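Local atomic coordinates of uncharacterized protein (Nostoc punctiforme, PDB entry 2QDR), a protein that is of unknown function but has a double-stranded beta-helix (cupin) fold and is a putative dioxygenase. Residues S92-V97 with I156-N161; D112-V117 with Y134-A139. One frame throughout, in Å; residues are numbered along the deposited sequence.

Interaction 1: residues S92-V97 with I156-N161; sequences STSRVV and ILWMEN
V96 meets both I156 and W158 because its chi1 of -59° divides the two methyls between them. CG1, anti to the carbonyl carbon, reaches W158 CB at 3.8 Å, while CG2, lying between the backbone N and the carbonyl carbon, rests against I156 CB at 3.9 Å. Two serines on the same face use a different torsion: in S92 and S94 (chi1 60° and 50°) OG lies between the backbone N and C. A water lies 2.7 Å from S94 OG and donates to W158 O at 3.0 Å; its approach to S92 OG is too short to be trusted.

These residues belong to neighbouring antiparallel strands of a curled sheet in the double-stranded beta-helix, or cupin, fold. V96 and I156 form a hydrogen-bonded pair joined in both directions, V96 N to I156 O at 3.0 Å and I156 N to V96 O. W158 N to S94 O is also a sound bond, whereas its return partner, S94 N to W158 O, is bent and weak. The indole stays on the serine face, where W67 meets it edge-to-face and NE1 makes a weak bond to E160 OE2.

On the opposite face T93 and M159 lie side by side, with T93 CG2 4.0 Å from M159 CG. T93 OG1 is engaged by E241, and R95 forms a salt bridge with E155. L157 and M159, a selenomethionine here, pack on F282 of strand 279-285.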
loop_
_atom_site.group_PDB
_atom_site.type_symbol
_atom_site.label_atom_id
_atom_site.label_comp_id
_atom_site.label_asym_id
_atom_site.label_seq_id
_atom_site.Cartn_x
_atom_site.Cartn_y
_atom_site.Cartn_z
ATOM N N SER A 92 -9.041 33.886 25.206
ATOM C CA SER A 92 -8.653 34.860 24.184
ATOM C C SER A 92 -7.479 34.427 23.300
ATOM O O SER A 92 -6.781 33.459 23.587
ATOM C CB SER A 92 -8.276 36.183 24.855
ATOM O OG SER A 92 -7.199 35.976 25.741
ATOM N N THR A 93 -7.322 35.145 22.198
ATOM C CA THR A 93 -6.230 34.947 21.249
ATOM C C THR A 93 -5.711 36.344 20.979
ATOM O O THR A 93 -6.504 37.272 20.790
ATOM C CB THR A 93 -6.646 34.255 19.944
ATOM O OG1 THR A 93 -7.095 32.928 20.234
ATOM C CG2 THR A 93 -5.457 34.175 18.970
ATOM N N SER A 94 -4.394 36.500 20.978
ATOM C CA SER A 94 -3.801 37.817 20.764
ATOM C C SER A 94 -2.365 37.751 20.272
ATOM O O SER A 94 -1.681 36.741 20.417
ATOM C CB SER A 94 -3.913 38.634 22.056
ATOM O OG SER A 94 -3.434 37.901 23.159
ATOM N N ARG A 95 -1.945 38.848 19.656
ATOM C CA ARG A 95 -0.617 39.006 19.105
ATOM C C ARG A 95 0.109 39.929 20.067
ATOM O O ARG A 95 -0.194 41.129 20.135
ATOM C CB ARG A 95 -0.725 39.600 17.718
ATOM C CG ARG A 95 0.573 39.745 16.958
ATOM C CD ARG A 95 0.274 40.500 15.705
ATOM N NE ARG A 95 1.440 40.793 14.883
ATOM C CZ ARG A 95 1.431 41.645 13.853
ATOM N NH1 ARG A 95 0.326 42.326 13.513
ATOM N NH2 ARG A 95 2.546 41.854 13.166
ATOM N N VAL A 96 1.035 39.360 20.841
ATOM C CA VAL A 96 1.793 40.126 21.827
ATOM C C VAL A 96 3.207 40.366 21.324
ATOM O O VAL A 96 3.688 39.624 20.464
ATOM C CB VAL A 96 1.838 39.440 23.241
ATOM C CG1 VAL A 96 0.428 39.237 23.793
ATOM C CG2 VAL A 96 2.597 38.107 23.239
ATOM N N VAL A 97 3.847 41.421 21.834
ATOM C CA VAL A 97 5.219 41.742 21.463
ATOM C C VAL A 97 5.994 42.001 22.742
ATOM O O VAL A 97 5.723 42.973 23.450
ATOM C CB VAL A 97 5.327 42.954 20.525
ATOM C CG1 VAL A 97 6.801 43.221 20.144
ATOM C CG2 VAL A 97 4.448 42.729 19.294
ATOM N N ILE A 156 4.525 36.874 19.409
ATOM C CA ILE A 156 3.920 35.600 19.739
ATOM C C ILE A 156 2.397 35.570 19.721
ATOM O O ILE A 156 1.758 36.546 20.104
ATOM C CB ILE A 156 4.277 35.249 21.228
ATOM C CG1 ILE A 156 5.753 35.511 21.565
ATOM C CG2 ILE A 156 3.933 33.792 21.586
ATOM C CD1 ILE A 156 6.124 35.229 23.015
ATOM N N LEU A 157 1.824 34.442 19.290
ATOM C CA LEU A 157 0.383 34.245 19.334
ATOM C C LEU A 157 0.154 33.746 20.753
ATOM O O LEU A 157 0.515 32.616 21.071
ATOM C CB LEU A 157 -0.133 33.240 18.309
ATOM C CG LEU A 157 0.009 33.613 16.833
ATOM C CD1 LEU A 157 -0.448 32.450 15.955
ATOM C CD2 LEU A 157 -0.770 34.880 16.497
ATOM N N TRP A 158 -0.389 34.610 21.607
ATOM C CA TRP A 158 -0.650 34.303 23.007
ATOM C C TRP A 158 -2.092 33.843 23.136
ATOM O O TRP A 158 -3.012 34.641 22.951
ATOM C CB TRP A 158 -0.389 35.548 23.843
ATOM C CG TRP A 158 -0.436 35.360 25.306
ATOM C CD1 TRP A 158 -1.527 35.473 26.122
ATOM C CD2 TRP A 158 0.678 35.079 26.158
ATOM N NE1 TRP A 158 -1.156 35.260 27.431
ATOM C CE2 TRP A 158 0.192 35.018 27.479
ATOM C CE3 TRP A 158 2.043 34.871 25.931
ATOM C CZ2 TRP A 158 1.020 34.745 28.573
ATOM C CZ3 TRP A 158 2.870 34.606 27.018
ATOM C CH2 TRP A 158 2.352 34.539 28.321
HETATM N N MSE A 159 -2.285 32.572 23.475
HETATM C CA MSE A 159 -3.621 31.959 23.571
HETATM C C MSE A 159 -4.030 31.473 24.967
HETATM O O MSE A 159 -3.638 30.397 25.393
HETATM C CB MSE A 159 -3.660 30.797 22.572
HETATM C CG MSE A 159 -3.656 31.268 21.130
HETATM SE SE MSE A 159 -3.158 29.946 19.827
HETATM C CE MSE A 159 -1.262 29.799 20.211
ATOM N N GLU A 160 -4.838 32.276 25.649
ATOM C CA GLU A 160 -5.348 31.979 26.990
ATOM C C GLU A 160 -6.639 31.187 26.800
ATOM O O GLU A 160 -7.582 31.735 26.258
ATOM C CB GLU A 160 -5.604 33.271 27.745
ATOM C CG GLU A 160 -4.384 34.207 27.826
ATOM C CD GLU A 160 -4.652 35.487 28.589
ATOM O OE1 GLU A 160 -5.757 35.660 29.156
ATOM O OE2 GLU A 160 -3.749 36.337 28.617
ATOM N N ASN A 161 -6.696 29.924 27.238
ATOM C CA ASN A 161 -7.878 29.060 27.007
ATOM C C ASN A 161 -8.789 28.680 28.172
ATOM O O ASN A 161 -9.956 28.358 27.944
ATOM C CB ASN A 161 -7.418 27.728 26.414
ATOM C CG ASN A 161 -6.626 27.872 25.140
ATOM O OD1 ASN A 161 -6.706 28.874 24.427
ATOM N ND2 ASN A 161 -5.871 26.836 24.828
HETATM O O HOH W 1 -4.989 36.192 24.513
#

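Interaction 2: residues D112-V117 with Y134-A139; sequences DLEIFV and YSFIPA
F136 lies against two side chains of the facing segment, D112 and E114, and the CD2, CE2 and CZ rim of its ring is the bump that fits the notch between them. On one wall of the notch E114 CG sits 3.6 Å from F136 CD2; on the other D112 CB comes to 3.9 Å from F136 CZ. The carboxylate carbon of E114 lies at the ring's edge, in its plane, with the carboxylate turned 72° to the ring.

Y134, two residues before F136 and on the same face, meets the same glutamate, whose chain lies by both rings. With CG anti to the backbone N (chi1 171°), the ring passes I115 O, and the phenol OH donates a hydrogen bond to E114 OE1; at 2.5 Å this bond is very short, and its exact length is doubtful at this resolution. OE1 meets the Y134 ring at its edge. R211 NE also bonds Y134 OH, and E114 OE2 makes salt bridges with R211 and R284. Beyond Y134, the F116 ring takes Y134 CB at its edge, the two side chains crossing at about a right angle.

The strands are an antiparallel pair of the cupin sheet, L113 with I137 and I115 with S135 being hydrogen-bonded pairs. The face carrying these residues turns towards strand 121-124: the ends of I115 and I137 touch, CD1 to CD1 at 4.0 Å, and L124 packs on both. S135 OG lies against the carbonyl oxygens of I184 and P185, its single proton serving one or shared by both.

Beyond the last bridge, D112 OD1 accepts a hydrogen bond from A139 N at 2.8 Å, on the anti side and 24° out of the carboxylate plane.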
loop_
_atom_site.group_PDB
_atom_site.type_symbol
_atom_site.label_atom_id
_atom_site.label_comp_id
_atom_site.label_asym_id
_atom_site.label_seq_id
_atom_site.Cartn_x
_atom_site.Cartn_y
_atom_site.Cartn_z
ATOM N N ASP A 112 -5.023 27.236 30.868
ATOM C CA ASP A 112 -4.238 26.614 29.805
ATOM C C ASP A 112 -3.721 27.737 28.892
ATOM O O ASP A 112 -4.490 28.645 28.539
ATOM C CB ASP A 112 -5.054 25.604 28.990
ATOM C CG ASP A 112 -5.530 24.419 29.806
ATOM O OD1 ASP A 112 -5.117 24.260 30.973
ATOM O OD2 ASP A 112 -6.336 23.640 29.264
ATOM N N LEU A 113 -2.430 27.673 28.548
ATOM C CA LEU A 113 -1.752 28.672 27.720
ATOM C C LEU A 113 -1.019 28.075 26.513
ATOM O O LEU A 113 -0.207 27.178 26.684
ATOM C CB LEU A 113 -0.753 29.439 28.602
ATOM C CG LEU A 113 0.270 30.426 28.005
ATOM C CD1 LEU A 113 -0.352 31.464 27.073
ATOM C CD2 LEU A 113 1.028 31.115 29.128
ATOM N N GLU A 114 -1.312 28.567 25.307
ATOM C CA GLU A 114 -0.624 28.103 24.107
ATOM C C GLU A 114 0.186 29.284 23.611
ATOM O O GLU A 114 -0.263 30.429 23.691
ATOM C CB GLU A 114 -1.562 27.615 23.027
ATOM C CG GLU A 114 -2.669 26.786 23.573
ATOM C CD GLU A 114 -3.362 25.953 22.527
ATOM O OE1 GLU A 114 -2.683 25.297 21.708
ATOM O OE2 GLU A 114 -4.596 25.909 22.576
ATOM N N ILE A 115 1.376 28.981 23.102
ATOM C CA ILE A 115 2.325 29.958 22.615
ATOM C C ILE A 115 2.856 29.504 21.278
ATOM O O ILE A 115 3.216 28.347 21.157
ATOM C CB ILE A 115 3.485 30.064 23.640
ATOM C CG1 ILE A 115 2.965 30.604 24.976
ATOM C CG2 ILE A 115 4.646 30.945 23.159
ATOM C CD1 ILE A 115 4.016 30.675 26.049
ATOM N N PHE A 116 2.906 30.412 20.301
ATOM C CA PHE A 116 3.446 30.130 18.971
ATOM C C PHE A 116 4.249 31.350 18.528
ATOM O O PHE A 116 3.679 32.421 18.346
ATOM C CB PHE A 116 2.357 29.800 17.959
ATOM C CG PHE A 116 2.905 29.433 16.609
ATOM C CD1 PHE A 116 3.309 28.137 16.352
ATOM C CD2 PHE A 116 3.042 30.385 15.608
ATOM C CE1 PHE A 116 3.828 27.783 15.113
ATOM C CE2 PHE A 116 3.563 30.049 14.369
ATOM C CZ PHE A 116 3.950 28.738 14.117
ATOM N N VAL A 117 5.549 31.166 18.297
ATOM C CA VAL A 117 6.451 32.272 17.941
ATOM C C VAL A 117 6.365 32.687 16.471
ATOM O O VAL A 117 6.656 31.893 15.584
ATOM C CB VAL A 117 7.916 31.914 18.283
ATOM C CG1 VAL A 117 8.875 33.080 17.948
ATOM C CG2 VAL A 117 8.037 31.520 19.762
ATOM N N TYR A 134 6.561 26.102 19.176
ATOM C CA TYR A 134 5.287 26.030 19.872
ATOM C C TYR A 134 5.386 25.399 21.231
ATOM O O TYR A 134 6.217 24.522 21.446
ATOM C CB TYR A 134 4.309 25.179 19.028
ATOM C CG TYR A 134 2.991 24.831 19.700
ATOM C CD1 TYR A 134 1.980 25.771 19.801
ATOM C CD2 TYR A 134 2.763 23.562 20.233
ATOM C CE1 TYR A 134 0.791 25.480 20.433
ATOM C CE2 TYR A 134 1.566 23.253 20.857
ATOM C CZ TYR A 134 0.579 24.221 20.957
ATOM O OH TYR A 134 -0.629 23.947 21.564
ATOM N N SER A 135 4.511 25.837 22.132
ATOM C CA SER A 135 4.420 25.277 23.470
ATOM C C SER A 135 2.987 25.319 23.972
ATOM O O SER A 135 2.267 26.281 23.694
ATOM C CB SER A 135 5.299 26.017 24.479
ATOM O OG SER A 135 5.074 25.491 25.787
ATOM N N PHE A 136 2.590 24.254 24.674
ATOM C CA PHE A 136 1.282 24.140 25.321
ATOM C C PHE A 136 1.599 23.947 26.799
ATOM O O PHE A 136 2.206 22.944 27.173
ATOM C CB PHE A 136 0.421 22.975 24.840
ATOM C CG PHE A 136 -0.905 22.899 25.551
ATOM C CD1 PHE A 136 -1.044 22.204 26.742
ATOM C CD2 PHE A 136 -2.005 23.557 25.043
ATOM C CE1 PHE A 136 -2.263 22.159 27.409
ATOM C CE2 PHE A 136 -3.240 23.513 25.702
ATOM C CZ PHE A 136 -3.363 22.810 26.883
ATOM N N ILE A 137 1.167 24.895 27.618
ATOM C CA ILE A 137 1.400 24.884 29.046
ATOM C C ILE A 137 0.057 24.693 29.751
ATOM O O ILE A 137 -0.709 25.653 29.883
ATOM C CB ILE A 137 2.073 26.200 29.497
ATOM C CG1 ILE A 137 3.328 26.471 28.653
ATOM C CG2 ILE A 137 2.388 26.154 31.010
ATOM C CD1 ILE A 137 3.938 27.831 28.864
ATOM N N PRO A 138 -0.248 23.455 30.195
ATOM C CA PRO A 138 -1.520 23.233 30.885
ATOM C C PRO A 138 -1.573 24.020 32.175
ATOM O O PRO A 138 -0.524 24.320 32.749
ATOM C CB PRO A 138 -1.524 21.727 31.197
ATOM C CG PRO A 138 -0.376 21.142 30.487
ATOM C CD PRO A 138 0.552 22.225 30.096
ATOM N N ALA A 139 -2.782 24.367 32.599
ATOM C CA ALA A 139 -2.982 25.126 33.823
ATOM C C ALA A 139 -2.397 24.346 34.970
ATOM O O ALA A 139 -2.640 23.149 35.075
ATOM C CB ALA A 139 -4.456 25.371 34.071
#

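How the interactions relate
Interactions 1 and 2 share one curled sheet, where strands 154-160 and 113-117 lie next to each other, and their centres are about 10 Å apart. In sequence, 112-117 and 134-139 both fall between the strands that pair in interaction 1. The two meet directly at N161, whose ND2 lies 2.7 Å from E114 OE2 and whose N lies 2.9 Å from D112 O, both probable hydrogen bonds. R284 NH1 bonds both N161 OD1 and E114 OE2, so it touches both contacts. At the other end, I156 CG2 packs on I115 CG2. A bound unidentified ligand lies about 13 Å from the L157 side chain, too far for contact with it.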